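Local coordinates for uncharacterized protein (Bordetella pertussis, PDB 3FVV) that probably hydrolyses histidinol phosphate to histidinol and phosphate, as a magnesium-dependent phosphatase of the HAD-like superfamily, at residues A[114-119]-A[154-159]; A[135-140]-A[148-153]. One frame throughout, in Å; residues are numbered along the deposited sequence.

In the fold
Both contacts belong to the Rossmann-like core of a HAD hydrolase and reach the same sheet, in which strands 110-115 and 133-142 run side by side in parallel. Their centres lie 9 Å apart. Along the chain contact 2 is nested inside contact 1: strand 110-115 leads into helix 119-128 and strand 133-142, the chain turns back through strand 145-147, bends at 148-149 and continues as strand 150-151, and residues 154-159, the last of which open helix 158-170, then close on the end of strand 110-115. The two touch directly, Ser119 OG lying 2.8 Å from Asp138 OD1. Contact 1 is buried and its 114-119 side supplies two of the sulfate's ligands, while contact 2 pairs strands 133-142 and 150-151 nearer the surface.

Contact 1. Residues A[114-119]-A[154-159]; sequences VTATNS and PSFREG. With SO4 (sulfate ion), chain C.
Ala116 and Ser155 meet just past the end of strand 110-115, at the strand end of the Rossmann-like HAD core, where a Thr and the backbone N after it hold an anion, as in HAD motif II. Ala116 CA lies 3.1 Å from Ser155 O, and its CB also rests against that carbonyl. Beyond it, Ala116 CB packs on Phe156 CD1 at 3.9 Å, meeting the ring obliquely. Ser155 is the centre of an inverse gamma turn and turns its CB onto Thr115 O at 3.4 Å. With OG anti to the backbone N (chi1 -162°), its hydroxyl comes beside Val114 CG1 and hydrogen-bonds Ile135 O on the neighbouring strand, while Ser155 N gives its hydrogen to Thr137 OG1. No hydrogen bond joins the two segments directly.

The sulfate, probably from the crystallisation liquor, is held by Ala116 N, which points almost straight (175°) at SO4 O2 over 2.8 Å, and by Thr115 OG1. Lys160 NZ and the backbone N atoms of Leu11 and Asp12 complete the grip, consistent with a site for the substrate phosphate. Lys160 NZ also bonds Val114 O, tying it to the strand end. Further out, Thr117 OG1 bonds Asp12 OD2. Thr115 OG1, anti to its own N (chi1 175°), closes an ST turn by accepting from Thr117 N at 3.1 Å.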
loop_
_atom_site.group_PDB
_atom_site.type_symbol
_atom_site.label_atom_id
_atom_site.label_comp_id
_atom_site.label_asym_id
_atom_site.label_seq_id
_atom_site.Cartn_x
_atom_site.Cartn_y
_atom_site.Cartn_z
ATOM N N VAL A 114 -2.086 4.135 -3.445
ATOM C CA VAL A 114 -0.665 4.072 -3.754
ATOM C C VAL A 114 0.085 3.427 -2.601
ATOM O O VAL A 114 0.268 4.059 -1.527
ATOM C CB VAL A 114 -0.074 5.494 -4.041
ATOM C CG1 VAL A 114 1.309 5.337 -4.714
ATOM C CG2 VAL A 114 -1.026 6.321 -4.912
ATOM N N THR A 115 0.536 2.191 -2.813
ATOM C CA THR A 115 0.999 1.354 -1.725
ATOM C C THR A 115 2.162 0.435 -2.115
ATOM O O THR A 115 2.180 -0.122 -3.205
ATOM C CB THR A 115 -0.205 0.494 -1.195
ATOM O OG1 THR A 115 0.248 -0.417 -0.194
ATOM C CG2 THR A 115 -0.847 -0.284 -2.329
ATOM N N ALA A 116 3.109 0.257 -1.184
ATOM C CA ALA A 116 4.237 -0.655 -1.367
ATOM C C ALA A 116 3.772 -2.083 -1.241
ATOM O O ALA A 116 4.456 -2.975 -1.704
ATOM C CB ALA A 116 5.346 -0.413 -0.352
ATOM N N THR A 117 2.638 -2.330 -0.593
ATOM C CA THR A 117 2.199 -3.723 -0.441
ATOM C C THR A 117 1.741 -4.219 -1.836
ATOM O O THR A 117 1.044 -3.537 -2.543
ATOM C CB THR A 117 1.187 -3.883 0.687
ATOM O OG1 THR A 117 1.825 -3.594 1.948
ATOM C CG2 THR A 117 0.611 -5.336 0.765
ATOM N N ASN A 118 2.188 -5.406 -2.221
ATOM C CA ASN A 118 2.032 -5.873 -3.601
ATOM C C ASN A 118 0.582 -5.943 -4.094
ATOM O O ASN A 118 -0.366 -6.201 -3.292
ATOM C CB ASN A 118 2.803 -7.190 -3.813
ATOM C CG ASN A 118 2.095 -8.414 -3.262
ATOM O OD1 ASN A 118 1.158 -8.904 -3.893
ATOM N ND2 ASN A 118 2.611 -8.984 -2.160
ATOM N N SER A 119 0.422 -5.678 -5.404
ATOM C CA SER A 119 -0.875 -5.604 -6.034
ATOM C C SER A 119 -1.746 -6.893 -5.951
ATOM O O SER A 119 -2.954 -6.799 -5.930
ATOM C CB SER A 119 -0.776 -5.111 -7.490
ATOM O OG SER A 119 -0.001 -6.010 -8.257
ATOM N N PRO A 154 9.144 -0.402 -7.895
ATOM C CA PRO A 154 8.377 -0.540 -6.683
ATOM C C PRO A 154 7.680 0.759 -6.286
ATOM O O PRO A 154 8.207 1.864 -6.524
ATOM C CB PRO A 154 9.393 -0.978 -5.625
ATOM C CG PRO A 154 10.736 -0.950 -6.285
ATOM C CD PRO A 154 10.580 -0.706 -7.732
ATOM N N SER A 155 6.488 0.611 -5.731
ATOM C CA SER A 155 5.693 1.745 -5.265
ATOM C C SER A 155 6.067 2.011 -3.809
ATOM O O SER A 155 5.313 1.802 -2.873
ATOM C CB SER A 155 4.216 1.468 -5.473
ATOM O OG SER A 155 3.524 2.688 -5.414
ATOM N N PHE A 156 7.302 2.456 -3.663
ATOM C CA PHE A 156 7.925 2.617 -2.342
ATOM C C PHE A 156 8.866 3.803 -2.377
ATOM O O PHE A 156 9.676 3.949 -3.290
ATOM C CB PHE A 156 8.642 1.340 -1.931
ATOM C CG PHE A 156 9.312 1.417 -0.592
ATOM C CD1 PHE A 156 8.583 1.479 0.550
ATOM C CD2 PHE A 156 10.717 1.382 -0.500
ATOM C CE1 PHE A 156 9.213 1.547 1.820
ATOM C CE2 PHE A 156 11.371 1.406 0.731
ATOM C CZ PHE A 156 10.599 1.491 1.910
ATOM N N ARG A 157 8.710 4.664 -1.390
ATOM C CA ARG A 157 9.491 5.873 -1.314
ATOM C C ARG A 157 9.423 6.691 -2.612
ATOM O O ARG A 157 8.341 7.048 -3.062
ATOM C CB ARG A 157 10.936 5.535 -0.935
ATOM C CG ARG A 157 11.051 4.920 0.395
ATOM C CD ARG A 157 12.496 4.926 0.864
ATOM N NE ARG A 157 12.547 4.567 2.285
ATOM C CZ ARG A 157 13.325 3.610 2.829
ATOM N NH1 ARG A 157 14.181 2.894 2.088
ATOM N NH2 ARG A 157 13.272 3.367 4.147
ATOM N N GLU A 158 10.580 6.986 -3.206
ATOM C CA GLU A 158 10.623 7.795 -4.415
ATOM C C GLU A 158 9.921 7.062 -5.566
ATOM O O GLU A 158 9.497 7.684 -6.524
ATOM C CB GLU A 158 12.082 8.160 -4.859
ATOM C CG GLU A 158 13.177 8.266 -3.744
ATOM C CD GLU A 158 13.883 6.897 -3.426
ATOM O OE1 GLU A 158 14.535 6.285 -4.334
ATOM O OE2 GLU A 158 13.823 6.438 -2.251
ATOM N N GLY A 159 9.869 5.721 -5.509
ATOM C CA GLY A 159 9.145 4.957 -6.521
ATOM C C GLY A 159 7.663 5.290 -6.597
ATOM O O GLY A 159 7.055 5.168 -7.668
HETATM S S SO4 C . 2.165 1.289 2.284
HETATM O O1 SO4 C . 0.679 1.354 2.014
HETATM O O2 SO4 C . 3.009 1.772 1.123
HETATM O O3 SO4 C . 2.354 1.998 3.539
HETATM O O4 SO4 C . 2.595 -0.100 2.507
#

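Contact 2. Residues A[135-140]-A[148-153]; sequences IATDPE and GRIEGT
Glu140 and Arg149 run alongside each other in the same direction and form a two-pronged salt bridge where the antiparallel return strand turns a corner. Arg149 NE reaches Glu140 OE1 at 2.9 Å. Arg149 NH2 reaches Glu140 OE2 at 2.8 Å. The second bond is nearly straight and uses the syn lone pair of Glu140 OE2; the first meets Glu140 OE1 on its syn side but 27° out of the carboxylate plane. The two flat groups are nearly coplanar, 24° apart, and a bend at chi3 of Arg149 (-52°) places NE against the carboxylate. Glu140 OE1 has a further bond from Thr147 OG1.

Next to this pair, the backbones bond twice: Glu151 N gives to Asp138 O at 2.8 Å, and Glu140 N gives to Arg149 O, flanking the non-hydrogen-bonded pair Pro139 and Ile150. Three waters add further bridges. One water accepts from Asp138 N and donates to Glu151 O and Thr153 O; a second bridges Asp138 OD2 and Glu151 O, so that this carbonyl takes two waters. A third accepts from Gly148 N and donates to Glu140 O and Arg149 O. Asp138 OD1 is bound by Ser119 OG. The apolar part is small: Thr137 CG2 touches Ile150 CG2 at 4.0 Å, and Ile150 and Pro139 both reach helix 58-70.

Glu151 OE1 stands 4.6 Å from Glu140 OE2, a like charge, and the guanidinium of Arg149 probably offsets that repulsion and keeps Glu140 ionised.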
loop_
_atom_site.group_PDB
_atom_site.type_symbol
_atom_site.label_atom_id
_atom_site.label_comp_id
_atom_site.label_asym_id
_atom_site.label_seq_id
_atom_site.Cartn_x
_atom_site.Cartn_y
_atom_site.Cartn_z
ATOM N N ILE A 135 -1.868 1.738 -7.516
ATOM C CA ILE A 135 -0.509 1.971 -7.915
ATOM C C ILE A 135 0.329 1.296 -6.820
ATOM O O ILE A 135 0.719 1.917 -5.794
ATOM C CB ILE A 135 -0.232 3.490 -8.078
ATOM C CG1 ILE A 135 -1.170 4.139 -9.135
ATOM C CG2 ILE A 135 1.221 3.733 -8.477
ATOM C CD1 ILE A 135 -1.429 5.649 -8.910
ATOM N N ALA A 136 0.557 0.002 -7.029
ATOM C CA ALA A 136 1.200 -0.879 -6.040
ATOM C C ALA A 136 2.424 -1.566 -6.625
ATOM O O ALA A 136 2.553 -1.680 -7.820
ATOM C CB ALA A 136 0.207 -1.975 -5.534
ATOM N N THR A 137 3.337 -2.030 -5.766
ATOM C CA THR A 137 4.471 -2.850 -6.230
ATOM C C THR A 137 3.840 -4.077 -6.899
ATOM O O THR A 137 2.887 -4.663 -6.376
ATOM C CB THR A 137 5.345 -3.205 -5.072
ATOM O OG1 THR A 137 5.863 -1.970 -4.576
ATOM C CG2 THR A 137 6.554 -4.188 -5.446
ATOM N N ASP A 138 4.319 -4.408 -8.082
ATOM C CA ASP A 138 3.720 -5.468 -8.857
ATOM C C ASP A 138 4.595 -6.693 -8.836
ATOM O O ASP A 138 5.785 -6.647 -9.189
ATOM C CB ASP A 138 3.473 -5.061 -10.315
ATOM C CG ASP A 138 2.381 -3.973 -10.434
ATOM O OD1 ASP A 138 1.320 -4.073 -9.744
ATOM O OD2 ASP A 138 2.615 -3.025 -11.216
ATOM N N PRO A 139 3.981 -7.822 -8.500
ATOM C CA PRO A 139 4.717 -9.065 -8.554
ATOM C C PRO A 139 4.799 -9.574 -9.978
ATOM O O PRO A 139 3.790 -9.594 -10.677
ATOM C CB PRO A 139 3.877 -10.025 -7.673
ATOM C CG PRO A 139 2.618 -9.461 -7.491
ATOM C CD PRO A 139 2.582 -8.002 -8.074
ATOM N N GLU A 140 5.991 -9.959 -10.436
ATOM C CA GLU A 140 6.112 -10.609 -11.726
ATOM C C GLU A 140 5.312 -11.943 -11.691
ATOM O O GLU A 140 5.426 -12.749 -10.727
ATOM C CB GLU A 140 7.584 -10.878 -12.046
ATOM C CG GLU A 140 7.836 -11.546 -13.349
ATOM C CD GLU A 140 9.330 -11.994 -13.467
ATOM O OE1 GLU A 140 9.886 -12.654 -12.550
ATOM O OE2 GLU A 140 9.940 -11.641 -14.469
ATOM N N GLY A 148 8.339 -14.513 -7.649
ATOM C CA GLY A 148 9.162 -13.990 -6.550
ATOM C C GLY A 148 9.933 -12.700 -6.819
ATOM O O GLY A 148 10.528 -12.107 -5.878
ATOM N N ARG A 149 9.890 -12.218 -8.076
ATOM C CA ARG A 149 10.548 -10.993 -8.476
ATOM C C ARG A 149 9.573 -9.826 -8.661
ATOM O O ARG A 149 8.366 -10.014 -8.938
ATOM C CB ARG A 149 11.326 -11.234 -9.776
ATOM C CG ARG A 149 12.281 -12.454 -9.716
ATOM C CD ARG A 149 13.313 -12.393 -10.826
ATOM N NE ARG A 149 12.676 -12.199 -12.137
ATOM C CZ ARG A 149 13.348 -12.069 -13.283
ATOM N NH1 ARG A 149 14.660 -12.179 -13.299
ATOM N NH2 ARG A 149 12.703 -11.898 -14.431
ATOM N N ILE A 150 10.082 -8.610 -8.511
ATOM C CA ILE A 150 9.305 -7.372 -8.743
ATOM C C ILE A 150 9.267 -7.037 -10.217
ATOM O O ILE A 150 10.281 -7.118 -10.877
ATOM C CB ILE A 150 9.939 -6.170 -8.033
ATOM C CG1 ILE A 150 9.880 -6.391 -6.525
ATOM C CG2 ILE A 150 9.195 -4.868 -8.360
ATOM C CD1 ILE A 150 10.698 -5.405 -5.727
ATOM N N GLU A 151 8.093 -6.674 -10.721
ATOM C CA GLU A 151 7.925 -6.234 -12.073
ATOM C C GLU A 151 7.903 -4.720 -12.077
ATOM O O GLU A 151 6.984 -4.077 -11.523
ATOM C CB GLU A 151 6.624 -6.864 -12.603
ATOM C CG GLU A 151 6.114 -6.431 -13.941
ATOM C CD GLU A 151 6.791 -7.182 -15.028
ATOM O OE1 GLU A 151 6.678 -8.431 -15.062
ATOM O OE2 GLU A 151 7.423 -6.504 -15.878
ATOM N N GLY A 152 8.932 -4.118 -12.662
ATOM C CA GLY A 152 8.983 -2.663 -12.838
ATOM C C GLY A 152 9.401 -1.940 -11.563
ATOM O O GLY A 152 10.216 -2.451 -10.807
ATOM N N THR A 153 8.945 -0.702 -11.384
ATOM C CA THR A 153 9.426 0.112 -10.292
ATOM C C THR A 153 8.531 -0.151 -9.068
ATOM O O THR A 153 7.316 -0.141 -9.192
ATOM C CB THR A 153 9.345 1.600 -10.633
ATOM O OG1 THR A 153 10.125 1.854 -11.795
ATOM C CG2 THR A 153 9.855 2.476 -9.485
HETATM O O HOH W 1 6.521 -2.723 -9.091
HETATM O O HOH W 2 5.023 -2.460 -12.483
HETATM O O HOH W 3 6.593 -12.334 -8.296
#